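Local structure of cytokinesis protein 2 (Saccharomyces cerevisiae, 4WPE) at residues A[11-16]-A[212-217]; A[121-125]-A[218-222]; A[132-136]-A[204-208]; A[153-157]-A[183-187]; A[160-164]-A[176-180]. The protein mediates the cytoskeletal rearrangements required for cytokinesis, forming rings that coincide first with the septins and later with the medial actin ring. All blocks are in the same frame, centred on the assembly; numbering follows the deposited sequence.

Contact 1. Residues A[11-16]-A[212-217]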
# COMPACT_ATOMS: atom_id res chain seq x y z
N TYR A 11 16.34 -37.73 13.38
CA TYR A 11 15.36 -37.99 14.45
C TYR A 11 15.36 -39.45 14.89
O TYR A 11 15.18 -39.75 16.07
CB TYR A 11 13.94 -37.61 14.00
CG TYR A 11 13.63 -36.13 14.01
CD1 TYR A 11 12.31 -35.69 13.97
CD2 TYR A 11 14.64 -35.18 14.03
CE1 TYR A 11 12.00 -34.33 13.97
CE2 TYR A 11 14.34 -33.82 14.03
CZ TYR A 11 13.02 -33.41 14.00
OH TYR A 11 12.72 -32.07 13.99
N GLU A 12 15.55 -40.36 13.94
CA GLU A 12 15.50 -41.79 14.24
C GLU A 12 16.84 -42.29 14.76
O GLU A 12 16.95 -43.42 15.23
CB GLU A 12 15.10 -42.59 13.01
CG GLU A 12 16.14 -42.59 11.91
CD GLU A 12 15.99 -43.78 10.98
OE1 GLU A 12 16.34 -43.65 9.79
OE2 GLU A 12 15.53 -44.84 11.45
N ALA A 13 17.86 -41.45 14.66
CA ALA A 13 19.20 -41.85 15.03
C ALA A 13 19.56 -41.42 16.45
O ALA A 13 20.22 -42.16 17.18
CB ALA A 13 20.21 -41.28 14.04
N CYS A 14 19.11 -40.23 16.85
CA CYS A 14 19.67 -39.57 18.02
C CYS A 14 18.74 -39.44 19.23
O CYS A 14 19.10 -38.78 20.21
CB CYS A 14 20.13 -38.17 17.62
SG CYS A 14 21.36 -38.16 16.30
N PHE A 15 17.57 -40.06 19.19
CA PHE A 15 16.62 -39.88 20.29
C PHE A 15 16.23 -41.19 20.96
O PHE A 15 15.04 -41.49 21.12
CB PHE A 15 15.39 -39.14 19.78
CG PHE A 15 15.68 -37.74 19.34
CD1 PHE A 15 15.57 -36.68 20.24
CD2 PHE A 15 16.08 -37.47 18.05
CE1 PHE A 15 15.84 -35.39 19.84
CE2 PHE A 15 16.36 -36.18 17.65
CZ PHE A 15 16.24 -35.14 18.55
N TRP A 16 17.24 -41.95 21.37
CA TRP A 16 17.02 -43.21 22.08
C TRP A 16 17.42 -43.09 23.55
O TRP A 16 18.60 -43.19 23.89
CB TRP A 16 17.81 -44.34 21.41
CG TRP A 16 17.42 -44.64 20.00
CD1 TRP A 16 18.00 -44.15 18.86
CD2 TRP A 16 16.38 -45.52 19.57
NE1 TRP A 16 17.37 -44.67 17.75
CE2 TRP A 16 16.37 -45.52 18.16
CE3 TRP A 16 15.44 -46.32 20.23
CZ2 TRP A 16 15.47 -46.27 17.40
CZ3 TRP A 16 14.54 -47.07 19.49
CH2 TRP A 16 14.57 -47.04 18.08
N TRP A 212 9.41 -47.54 17.18
CA TRP A 212 9.97 -46.20 17.34
C TRP A 212 10.99 -45.87 16.25
O TRP A 212 11.19 -44.70 15.91
CB TRP A 212 10.62 -46.03 18.71
CG TRP A 212 11.23 -44.67 18.90
CD1 TRP A 212 12.55 -44.38 19.05
CD2 TRP A 212 10.53 -43.42 18.92
NE1 TRP A 212 12.72 -43.02 19.18
CE2 TRP A 212 11.50 -42.41 19.10
CE3 TRP A 212 9.19 -43.05 18.81
CZ2 TRP A 212 11.17 -41.06 19.18
CZ3 TRP A 212 8.86 -41.71 18.88
CH2 TRP A 212 9.84 -40.73 19.07
N ALA A 213 11.62 -46.90 15.70
CA ALA A 213 12.55 -46.71 14.59
C ALA A 213 11.81 -46.19 13.37
O ALA A 213 12.38 -45.50 12.53
CB ALA A 213 13.26 -48.02 14.27
N GLN A 214 10.52 -46.52 13.30
CA GLN A 214 9.68 -46.13 12.17
C GLN A 214 8.92 -44.84 12.45
O GLN A 214 8.80 -43.99 11.57
CB GLN A 214 8.69 -47.24 11.84
CG GLN A 214 9.31 -48.48 11.22
CD GLN A 214 8.27 -49.50 10.80
OE1 GLN A 214 7.22 -49.63 11.43
NE2 GLN A 214 8.55 -50.23 9.73
N LEU A 215 8.41 -44.70 13.66
CA LEU A 215 7.55 -43.57 13.98
C LEU A 215 8.34 -42.27 14.17
O LEU A 215 7.81 -41.18 13.97
CB LEU A 215 6.71 -43.87 15.23
CG LEU A 215 5.40 -44.63 14.98
CD1 LEU A 215 5.62 -45.97 14.29
CD2 LEU A 215 4.62 -44.82 16.26
N SER A 216 9.61 -42.40 14.53
CA SER A 216 10.48 -41.23 14.61
C SER A 216 10.78 -40.73 13.21
O SER A 216 11.03 -39.54 13.00
CB SER A 216 11.78 -41.56 15.34
OG SER A 216 12.46 -42.62 14.69
N CYS A 217 10.77 -41.64 12.24
CA CYS A 217 10.94 -41.27 10.85
C CYS A 217 9.69 -40.55 10.34
O CYS A 217 9.79 -39.57 9.60
CB CYS A 217 11.25 -42.49 9.98
SG CYS A 217 13.01 -42.73 9.64

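Contact 2. Residues A[121-125]-A[218-222]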
# COMPACT_ATOMS: atom_id res chain seq x y z
N ARG A 121 -2.60 -35.44 11.56
CA ARG A 121 -1.64 -36.53 11.54
C ARG A 121 -0.91 -36.62 12.88
O ARG A 121 -0.68 -37.71 13.40
CB ARG A 121 -0.62 -36.36 10.41
CG ARG A 121 0.44 -37.45 10.39
CD ARG A 121 1.41 -37.31 9.23
NE ARG A 121 2.23 -38.51 9.09
CZ ARG A 121 3.24 -38.64 8.24
NH1 ARG A 121 3.57 -37.62 7.46
NH2 ARG A 121 3.93 -39.77 8.19
N TYR A 122 -0.55 -35.46 13.43
CA TYR A 122 0.15 -35.42 14.70
C TYR A 122 -0.69 -36.04 15.82
O TYR A 122 -0.16 -36.77 16.66
CB TYR A 122 0.52 -33.98 15.07
CG TYR A 122 0.98 -33.85 16.51
CD1 TYR A 122 2.26 -34.23 16.88
CD2 TYR A 122 0.12 -33.37 17.49
CE1 TYR A 122 2.68 -34.13 18.19
CE2 TYR A 122 0.54 -33.26 18.81
CZ TYR A 122 1.82 -33.64 19.15
OH TYR A 122 2.24 -33.54 20.46
N THR A 123 -1.98 -35.73 15.83
CA THR A 123 -2.89 -36.26 16.83
C THR A 123 -2.94 -37.79 16.77
O THR A 123 -2.88 -38.46 17.80
CB THR A 123 -4.32 -35.69 16.66
OG1 THR A 123 -4.31 -34.30 17.03
CG2 THR A 123 -5.32 -36.43 17.52
N THR A 124 -3.03 -38.33 15.56
CA THR A 124 -3.04 -39.77 15.35
C THR A 124 -1.73 -40.41 15.80
O THR A 124 -1.74 -41.45 16.47
CB THR A 124 -3.30 -40.11 13.87
OG1 THR A 124 -4.59 -39.63 13.49
CG2 THR A 124 -3.24 -41.61 13.66
N LEU A 125 -0.61 -39.80 15.43
CA LEU A 125 0.70 -40.30 15.81
C LEU A 125 0.88 -40.36 17.32
O LEU A 125 1.31 -41.38 17.86
CB LEU A 125 1.81 -39.44 15.20
CG LEU A 125 2.41 -39.93 13.88
CD1 LEU A 125 3.62 -39.10 13.51
CD2 LEU A 125 2.79 -41.40 14.00
N GLU A 218 8.52 -41.04 10.75
CA GLU A 218 7.26 -40.38 10.44
C GLU A 218 7.27 -38.95 10.96
O GLU A 218 6.81 -38.03 10.28
CB GLU A 218 6.07 -41.15 11.02
CG GLU A 218 5.67 -42.40 10.24
CD GLU A 218 4.20 -42.75 10.43
OE1 GLU A 218 3.35 -41.86 10.22
OE2 GLU A 218 3.90 -43.91 10.79
N LEU A 219 7.80 -38.76 12.17
CA LEU A 219 7.93 -37.43 12.75
C LEU A 219 8.89 -36.57 11.95
O LEU A 219 8.60 -35.41 11.65
CB LEU A 219 8.40 -37.52 14.20
CG LEU A 219 7.37 -38.01 15.23
CD1 LEU A 219 8.01 -38.16 16.60
CD2 LEU A 219 6.18 -37.07 15.29
N GLN A 220 10.04 -37.14 11.60
CA GLN A 220 11.05 -36.42 10.84
C GLN A 220 10.53 -36.05 9.45
O GLN A 220 10.95 -35.06 8.86
CB GLN A 220 12.32 -37.26 10.73
CG GLN A 220 13.45 -36.59 9.98
CD GLN A 220 14.71 -37.43 9.95
OE1 GLN A 220 15.07 -38.06 10.95
NE2 GLN A 220 15.38 -37.46 8.80
N GLU A 221 9.60 -36.85 8.94
CA GLU A 221 8.96 -36.55 7.67
C GLU A 221 7.94 -35.42 7.84
O GLU A 221 7.77 -34.59 6.95
CB GLU A 221 8.28 -37.79 7.09
CG GLU A 221 7.44 -37.54 5.85
CD GLU A 221 6.78 -38.79 5.33
OE1 GLU A 221 7.49 -39.68 4.82
OE2 GLU A 221 5.54 -38.90 5.44
N MSE A 222 7.27 -35.41 8.99
CA MSE A 222 6.31 -34.36 9.30
C MSE A 222 6.97 -32.99 9.35
O MSE A 222 6.54 -32.05 8.68
CB MSE A 222 5.62 -34.63 10.64
CG MSE A 222 4.64 -35.78 10.63
SE MSE A 222 3.38 -35.60 12.10
CE MSE A 222 2.53 -33.93 11.55

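Contact 3. Residues A[132-136]-A[204-208]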
# COMPACT_ATOMS: atom_id res chain seq x y z
N LEU A 132 1.47 -47.35 22.74
CA LEU A 132 2.57 -48.31 22.71
C LEU A 132 3.43 -48.29 23.98
O LEU A 132 3.68 -49.33 24.57
CB LEU A 132 3.44 -48.09 21.47
CG LEU A 132 2.87 -48.51 20.11
CD1 LEU A 132 3.91 -48.36 19.01
CD2 LEU A 132 2.35 -49.93 20.15
N ARG A 133 3.88 -47.11 24.42
CA ARG A 133 4.74 -47.04 25.59
C ARG A 133 3.98 -47.30 26.90
O ARG A 133 4.60 -47.59 27.94
CB ARG A 133 5.46 -45.69 25.69
CG ARG A 133 4.86 -44.55 24.91
CD ARG A 133 5.55 -43.21 25.22
NE ARG A 133 5.59 -42.90 26.65
CZ ARG A 133 6.24 -41.87 27.18
NH1 ARG A 133 6.92 -41.04 26.40
NH2 ARG A 133 6.21 -41.66 28.49
N MSE A 134 2.65 -47.23 26.86
CA MSE A 134 1.86 -47.67 28.00
C MSE A 134 1.91 -49.19 28.11
O MSE A 134 1.86 -49.75 29.21
CB MSE A 134 0.43 -47.18 27.87
CG MSE A 134 0.21 -45.74 28.29
SE MSE A 134 0.94 -45.36 30.07
CE MSE A 134 2.54 -44.39 29.54
N ASP A 135 2.03 -49.85 26.96
CA ASP A 135 2.11 -51.31 26.93
C ASP A 135 3.38 -51.79 27.63
O ASP A 135 3.39 -52.85 28.24
CB ASP A 135 2.07 -51.83 25.49
CG ASP A 135 1.92 -53.34 25.42
OD1 ASP A 135 0.77 -53.82 25.50
OD2 ASP A 135 2.94 -54.04 25.28
N LYS A 136 4.45 -51.00 27.55
CA LYS A 136 5.68 -51.32 28.27
C LYS A 136 5.50 -51.06 29.76
O LYS A 136 6.02 -51.80 30.60
CB LYS A 136 6.86 -50.50 27.75
CG LYS A 136 7.26 -50.78 26.32
CD LYS A 136 8.71 -50.40 26.07
CE LYS A 136 9.01 -48.97 26.49
NZ LYS A 136 10.46 -48.65 26.38
N SER A 204 7.59 -56.84 24.26
CA SER A 204 7.03 -55.50 24.14
C SER A 204 8.13 -54.45 24.05
O SER A 204 7.96 -53.41 23.40
CB SER A 204 6.11 -55.20 25.32
OG SER A 204 5.42 -53.98 25.13
N GLN A 205 9.25 -54.71 24.72
CA GLN A 205 10.42 -53.83 24.62
C GLN A 205 10.98 -53.88 23.21
O GLN A 205 11.41 -52.86 22.67
CB GLN A 205 11.49 -54.24 25.64
CG GLN A 205 11.21 -53.80 27.07
CD GLN A 205 12.27 -54.29 28.06
OE1 GLN A 205 12.77 -55.41 27.94
NE2 GLN A 205 12.62 -53.46 29.03
N LYS A 206 10.98 -55.07 22.62
CA LYS A 206 11.53 -55.27 21.29
C LYS A 206 10.63 -54.66 20.22
O LYS A 206 11.11 -54.16 19.20
CB LYS A 206 11.75 -56.76 21.02
N PHE A 207 9.32 -54.71 20.46
CA PHE A 207 8.35 -54.17 19.53
C PHE A 207 8.40 -52.65 19.50
O PHE A 207 8.23 -52.03 18.45
CB PHE A 207 6.94 -54.64 19.89
CG PHE A 207 5.88 -54.21 18.90
CD1 PHE A 207 5.87 -54.74 17.62
CD2 PHE A 207 4.91 -53.29 19.25
CE1 PHE A 207 4.90 -54.35 16.70
CE2 PHE A 207 3.94 -52.90 18.35
CZ PHE A 207 3.93 -53.43 17.07
N TRP A 208 8.64 -52.05 20.66
CA TRP A 208 8.75 -50.59 20.76
C TRP A 208 9.94 -50.08 19.97
O TRP A 208 9.84 -49.09 19.24
CB TRP A 208 8.86 -50.15 22.21
CG TRP A 208 9.37 -48.74 22.35
CD1 TRP A 208 10.63 -48.36 22.72
CD2 TRP A 208 8.64 -47.54 22.10
NE1 TRP A 208 10.73 -47.00 22.73
CE2 TRP A 208 9.52 -46.46 22.35
CE3 TRP A 208 7.33 -47.26 21.70
CZ2 TRP A 208 9.13 -45.13 22.21
CZ3 TRP A 208 6.95 -45.94 21.56
CH2 TRP A 208 7.85 -44.89 21.81
O HOH W 1 12.54 -50.64 24.82

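Contact 4. Residues A[153-157]-A[183-187]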
# COMPACT_ATOMS: atom_id res chain seq x y z
N ALA A 153 4.35 -65.69 48.51
CA ALA A 153 3.97 -67.10 48.49
C ALA A 153 5.12 -67.99 48.93
O ALA A 153 4.92 -68.96 49.65
CB ALA A 153 3.48 -67.49 47.11
N GLN A 154 6.33 -67.64 48.49
CA GLN A 154 7.52 -68.40 48.87
C GLN A 154 7.81 -68.28 50.36
O GLN A 154 8.29 -69.22 50.99
CB GLN A 154 8.73 -67.92 48.07
CG GLN A 154 8.85 -68.53 46.69
CD GLN A 154 9.92 -67.87 45.85
OE1 GLN A 154 10.17 -66.68 45.98
NE2 GLN A 154 10.55 -68.65 44.98
N ILE A 155 7.51 -67.11 50.92
CA ILE A 155 7.74 -66.87 52.34
C ILE A 155 6.71 -67.61 53.19
O ILE A 155 7.05 -68.21 54.21
CB ILE A 155 7.71 -65.37 52.67
CG1 ILE A 155 9.03 -64.71 52.27
CG2 ILE A 155 7.48 -65.14 54.15
CD1 ILE A 155 8.99 -63.20 52.30
N ARG A 156 5.46 -67.60 52.75
CA ARG A 156 4.40 -68.28 53.50
C ARG A 156 4.58 -69.80 53.42
O ARG A 156 4.18 -70.53 54.32
CB ARG A 156 3.02 -67.87 52.99
CG ARG A 156 1.87 -68.51 53.76
CD ARG A 156 0.71 -67.54 53.97
NE ARG A 156 0.78 -66.39 53.07
CZ ARG A 156 0.67 -65.13 53.46
NH1 ARG A 156 0.48 -64.84 54.75
NH2 ARG A 156 0.75 -64.14 52.58
N PHE A 157 5.19 -70.27 52.34
CA PHE A 157 5.51 -71.69 52.22
C PHE A 157 6.59 -72.10 53.21
O PHE A 157 6.45 -73.11 53.90
CB PHE A 157 5.94 -72.04 50.80
CG PHE A 157 6.41 -73.46 50.64
CD1 PHE A 157 5.49 -74.50 50.57
CD2 PHE A 157 7.76 -73.76 50.56
CE1 PHE A 157 5.92 -75.81 50.42
CE2 PHE A 157 8.19 -75.07 50.41
CZ PHE A 157 7.27 -76.10 50.34
N TRP A 183 0.28 -73.57 49.14
CA TRP A 183 1.25 -72.50 48.92
C TRP A 183 2.50 -73.01 48.23
O TRP A 183 3.33 -72.23 47.76
CB TRP A 183 1.59 -71.82 50.24
CG TRP A 183 0.48 -70.93 50.67
CD1 TRP A 183 -0.46 -71.19 51.62
CD2 TRP A 183 0.16 -69.65 50.12
NE1 TRP A 183 -1.34 -70.14 51.71
CE2 TRP A 183 -0.98 -69.18 50.80
CE3 TRP A 183 0.73 -68.85 49.13
CZ2 TRP A 183 -1.56 -67.95 50.52
CZ3 TRP A 183 0.15 -67.62 48.85
CH2 TRP A 183 -0.98 -67.18 49.54
N GLU A 184 2.64 -74.33 48.16
CA GLU A 184 3.62 -74.94 47.27
C GLU A 184 3.13 -74.75 45.84
O GLU A 184 3.89 -74.37 44.95
CB GLU A 184 3.79 -76.43 47.59
CG GLU A 184 4.87 -77.13 46.80
CD GLU A 184 4.92 -78.62 47.10
OE1 GLU A 184 5.98 -79.11 47.56
OE2 GLU A 184 3.90 -79.30 46.88
N SER A 185 1.84 -74.99 45.64
CA SER A 185 1.21 -74.82 44.34
C SER A 185 1.28 -73.37 43.89
O SER A 185 1.66 -73.08 42.75
CB SER A 185 -0.25 -75.28 44.38
OG SER A 185 -0.34 -76.67 44.62
N ASN A 186 0.91 -72.46 44.79
CA ASN A 186 0.93 -71.03 44.51
C ASN A 186 2.32 -70.55 44.10
O ASN A 186 2.46 -69.80 43.14
CB ASN A 186 0.44 -70.26 45.73
CG ASN A 186 -1.08 -70.24 45.83
OD1 ASN A 186 -1.77 -70.83 45.00
ND2 ASN A 186 -1.59 -69.58 46.86
N SER A 187 3.34 -70.99 44.83
CA SER A 187 4.71 -70.61 44.51
C SER A 187 5.11 -71.10 43.13
O SER A 187 5.79 -70.39 42.39
CB SER A 187 5.68 -71.17 45.56
OG SER A 187 5.42 -70.61 46.83
O HOH W 2 9.09 -71.09 43.27

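Contact 5. Residues A[160-164]-A[176-180]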
# COMPACT_ATOMS: atom_id res chain seq x y z
N LEU A 160 5.26 -72.20 56.76
CA LEU A 160 4.39 -73.34 57.03
C LEU A 160 5.18 -74.63 57.25
O LEU A 160 4.79 -75.47 58.07
CB LEU A 160 3.39 -73.53 55.89
CG LEU A 160 2.22 -72.54 55.89
CD1 LEU A 160 1.52 -72.53 54.55
CD2 LEU A 160 1.24 -72.89 57.01
N GLN A 161 6.28 -74.80 56.52
CA GLN A 161 7.06 -76.03 56.67
C GLN A 161 7.92 -75.97 57.92
O GLN A 161 8.24 -77.01 58.50
CB GLN A 161 7.91 -76.28 55.43
CG GLN A 161 9.03 -75.30 55.22
CD GLN A 161 9.83 -75.62 53.98
OE1 GLN A 161 9.51 -76.56 53.25
NE2 GLN A 161 10.88 -74.85 53.73
N LEU A 162 8.28 -74.77 58.35
CA LEU A 162 8.99 -74.60 59.61
C LEU A 162 8.03 -74.84 60.76
O LEU A 162 8.44 -75.16 61.88
CB LEU A 162 9.61 -73.20 59.70
CG LEU A 162 10.51 -72.93 60.90
CD1 LEU A 162 11.58 -74.00 61.04
CD2 LEU A 162 11.13 -71.54 60.81
N ASN A 163 6.75 -74.70 60.47
CA ASN A 163 5.70 -74.81 61.46
C ASN A 163 5.19 -76.24 61.62
O ASN A 163 4.45 -76.55 62.56
CB ASN A 163 4.54 -73.88 61.08
CG ASN A 163 3.49 -73.78 62.16
OD1 ASN A 163 2.51 -74.52 62.15
ND2 ASN A 163 3.69 -72.85 63.09
N GLU A 164 5.61 -77.11 60.71
CA GLU A 164 5.06 -78.45 60.60
C GLU A 164 5.25 -79.28 61.87
O GLU A 164 4.42 -80.14 62.19
CB GLU A 164 5.70 -79.17 59.41
CG GLU A 164 5.06 -80.51 59.06
CD GLU A 164 5.52 -81.03 57.71
OE1 GLU A 164 6.53 -80.52 57.18
OE2 GLU A 164 4.86 -81.95 57.17
N ASN A 176 -2.33 -78.06 58.36
CA ASN A 176 -1.04 -77.47 58.02
C ASN A 176 -0.44 -78.12 56.78
O ASN A 176 0.26 -77.46 56.00
CB ASN A 176 -0.07 -77.59 59.19
CG ASN A 176 1.16 -76.71 59.02
OD1 ASN A 176 1.10 -75.51 59.26
ND2 ASN A 176 2.26 -77.31 58.60
N LYS A 177 -0.71 -79.40 56.59
CA LYS A 177 -0.24 -80.11 55.41
C LYS A 177 -0.98 -79.61 54.17
O LYS A 177 -0.40 -79.54 53.08
CB LYS A 177 -0.42 -81.62 55.56
N ARG A 178 -2.25 -79.24 54.34
CA ARG A 178 -3.04 -78.68 53.25
C ARG A 178 -2.51 -77.32 52.83
O ARG A 178 -2.31 -77.05 51.64
CB ARG A 178 -4.51 -78.54 53.65
CG ARG A 178 -5.30 -79.83 53.62
CD ARG A 178 -6.79 -79.55 53.79
NE ARG A 178 -7.55 -80.76 54.08
CZ ARG A 178 -8.08 -81.55 53.15
NH1 ARG A 178 -7.93 -81.26 51.86
NH2 ARG A 178 -8.77 -82.63 53.51
N GLU A 179 -2.29 -76.47 53.82
CA GLU A 179 -1.72 -75.15 53.60
C GLU A 179 -0.35 -75.24 52.94
O GLU A 179 0.00 -74.42 52.10
CB GLU A 179 -1.62 -74.39 54.92
CG GLU A 179 -2.96 -73.95 55.47
CD GLU A 179 -3.71 -73.06 54.50
OE1 GLU A 179 -3.19 -71.98 54.16
OE2 GLU A 179 -4.83 -73.45 54.08
N LEU A 180 0.41 -76.26 53.32
CA LEU A 180 1.73 -76.47 52.76
C LEU A 180 1.67 -76.65 51.24
O LEU A 180 2.38 -75.97 50.50
CB LEU A 180 2.40 -77.69 53.40
CG LEU A 180 3.92 -77.74 53.33
CD1 LEU A 180 4.51 -76.71 54.27
CD2 LEU A 180 4.44 -79.13 53.67

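Contact 1. Residues A[11-16]-A[212-217]
Trp212 presents the edge of its indole to a face of Trp16, a T-shaped pair with the ring planes at 89°. Its leading atom, CD1, lies 3.4 Å from Trp16 CZ3. CG of Trp212 is anti to the backbone N (chi1 179°), which carries the indole out from the helix toward residues 11-16. Beside CD1, Trp212 NE1 makes a weak hydrogen bond of 3.4 Å to Phe15 O, tying the ring to the backbone just before its stacking partner. Trp16 has a tether of its own: its NE1 donates to Glu12 O at 2.8 Å, approaching from above the carbonyl plane. One residue further along, Ala213 CB comes to 4.1 Å from Trp16 CH2. A turn later, Ser216 OG bonds back to Trp212 O (2.7 Å), a carbonyl that also accepts from Ser216 N, and this hydroxyl packs against the CB of Glu12. Ser216 O comes to the edge of the Tyr11 ring. At the end of the segment, Cys217 SG lies alongside the extended side chain of Glu12. Residues 11-16, near the start of the chain, thus pack against helix 170-259 of the F-BAR domain. Tyr11 and Phe15 also reach helix 21-35, Trp212 packs on Ile129 of helix 76-162, and Asn275 and Arg279 of the second subunit pack on Phe15 and Trp16.

Contact 2. Residues A[121-125]-A[218-222]
Arg121 NH2 holds two carboxylates at once. It donates an almost straight hydrogen bond of 3.0 Å to Glu218 OE1 (170°) and a weak one of 3.3 Å to Glu221 OE2. The neighbouring NH1 also reaches Glu221 OE2, at 3.1 Å, so this oxygen is gripped by both terminal nitrogens of the guanidinium. Both acceptors lie close to the guanidinium plane and each is met on its anti side, while the arginine and Glu221 side chains run roughly at right angles to each other. The three residues form a salt-bridge network in which one cation spans two acids a single helical turn apart, and the arginine probably offsets part of the acids' negative charge and eases their repulsion. The arginine can bridge the gap because its chain is extended all the way from CG to NE, starting from a chi1 of 178°. Its aliphatic part runs antiparallel to the side chain of Met222, which is selenomethionine in the crystal and whose CG lies against a face of the guanidinium. Beneath the charges is an apolar layer. Leu125 CD1 touches both Leu219 CD2, at 3.7 Å, and Met222 SE, at 3.8 Å, while Met222 CE bends toward the backbone and CB of Tyr122. The short helical segments run nearly antiparallel, at 164°, with their axes 11.5 Å apart, a separation bridged by long side chains. Leu219 and Tyr122 both pack on helix 21-35 as well. Such packing of long antiparallel helices builds the elongated, dimeric bundle of the F-BAR domain.

Contact 3. Residues A[132-136]-A[204-208]
Lys136, on helix 76-162, reaches across to Trp208 of helix 170-259 one methylene after another. The two segments run antiparallel here (155°, axes 9.5 Å apart) within the F-BAR helical bundle. Beyond CB, CG passes Ser204 OG at 3.9 Å and CD lies 3.9 Å from Trp208 CB. A bend at chi3 (-53°) then lays CE over a face of the indole. The tip, NZ, is 3.7 Å from Trp208 CD1 and sits off-centre above the five-membered ring in a cation-pi contact, 4.1 Å from its centroid. NZ is also linked weakly through a water to Gln205 O, and Asp20 offers a long, weak ion pair. Shortened to an alanine, this position is likely to leave that indole face without its alkyl cover and cation. Leu132 CB meets the edge of the same indole, 4.0 Å from CE3, while its CD2 touches the rim of the Phe207 ring. Ser204 OG donates to Asp135 OD2, an oxygen that also takes a salt bridge from Lys139. Trp208 is therefore met at a face by a positive charge and at an edge by hydrocarbon, and Lys139 probably stabilises the Asp135 carboxylate as an anion.

Contact 4. Residues A[153-157]-A[183-187]
Trp183, Phe157 and Ala153 carry most of this interface between antiparallel helices 76-162 and 170-259, whose local axes come within 8.6 Å. Both segments lie in the predicted coiled coil, where the second subunit does not touch them. Asn186 ND2 lies over one face of the Trp183 indole, and the side chain of Arg156 runs over the opposite one. Arg156 CG stands squarely above the five-membered ring, 4.0 Å from its centroid, as a CH-pi contact. Further along, bends at chi2 and chi3 keep CD and NE over the indole, NE lying 3.8 Å from CZ2. The guanidinium carbon is too distant for more than a weak cation-pi attraction. At the edge of the indole, Ala153 CB comes to 3.7 Å from CE3, a small side chain consistent with the close approach of the backbones here. A trans chi1 (174°) turns the Phe157 ring out beside Glu184, its CE1 3.6 Å from Glu184 CB. Its CB rests near Trp183 O. Between these groups, Ser187 OG touches Ala153 CB but spends its hydrogen on Trp183 O, 2.8 Å away. That carbonyl also accepts from Ser187 N. The ties across the interface are thus mainly van der Waals and CH-pi, with one water weakly joining Gln154 NE2 to Ser187 O, while the Ser187 hydroxyl is bonded within its own helix.

Contact 5. Residues A[160-164]-A[176-180]
Leu160 spreads its two methyls over the turn formed by Asn176 and Glu179. CD1 packs against the Glu179 backbone and lies 3.7 Å from Glu179 CB, while CD2 faces Asn176 OD1 at 3.5 Å. Leu180, on the same helix as Asn176 and Glu179, adds a further contact. Its CD1 is 3.7 Å from Leu160 CB and touches the backbone and CB of Gln161, so that the leucines pack together. Beside them, Asn176 ND2 donates a straight hydrogen bond of 3.2 Å (174°) to Leu160 O. The acceptor lies in the amide plane, although the donor is tilted from the plane of the carbonyl. A first torsion of -166° carries the amide across to residues 160-164, where ND2 also nears Glu164 CA. A leucine in its place would probably leave Leu160 O without this donor and bring a buried methyl against a polar backbone. The amide thus supplies a directional tie close to the connection between the two long helices, 76-162 and 170-259, within the predicted coiled coil. A buried amide N-H is thereby satisfied by a backbone carbonyl and flanked by leucine hydrocarbon.

How the contacts relate
Contacts 2 to 5 join the same pair of long helices, 76-162 and 170-259, at successive points from near the middle of the chain to the loop between them. Contact 2 lies about 11 Å from the chain centre and contact 5 about 68 Å. Contact 1 adds the N-terminal residues to helix 170-259, its centre 12 Å from that of contact 2, and the two meet where Tyr11 N probably bonds to Gln220 OE1. Contacts 4 and 5, 10 Å apart between centres, touch directly through Trp183 with Leu160 and Phe157 with Leu180. About 31 Å separates the centres of contacts 3 and 4. Of the five, contacts 1 and 2 touch the second subunit.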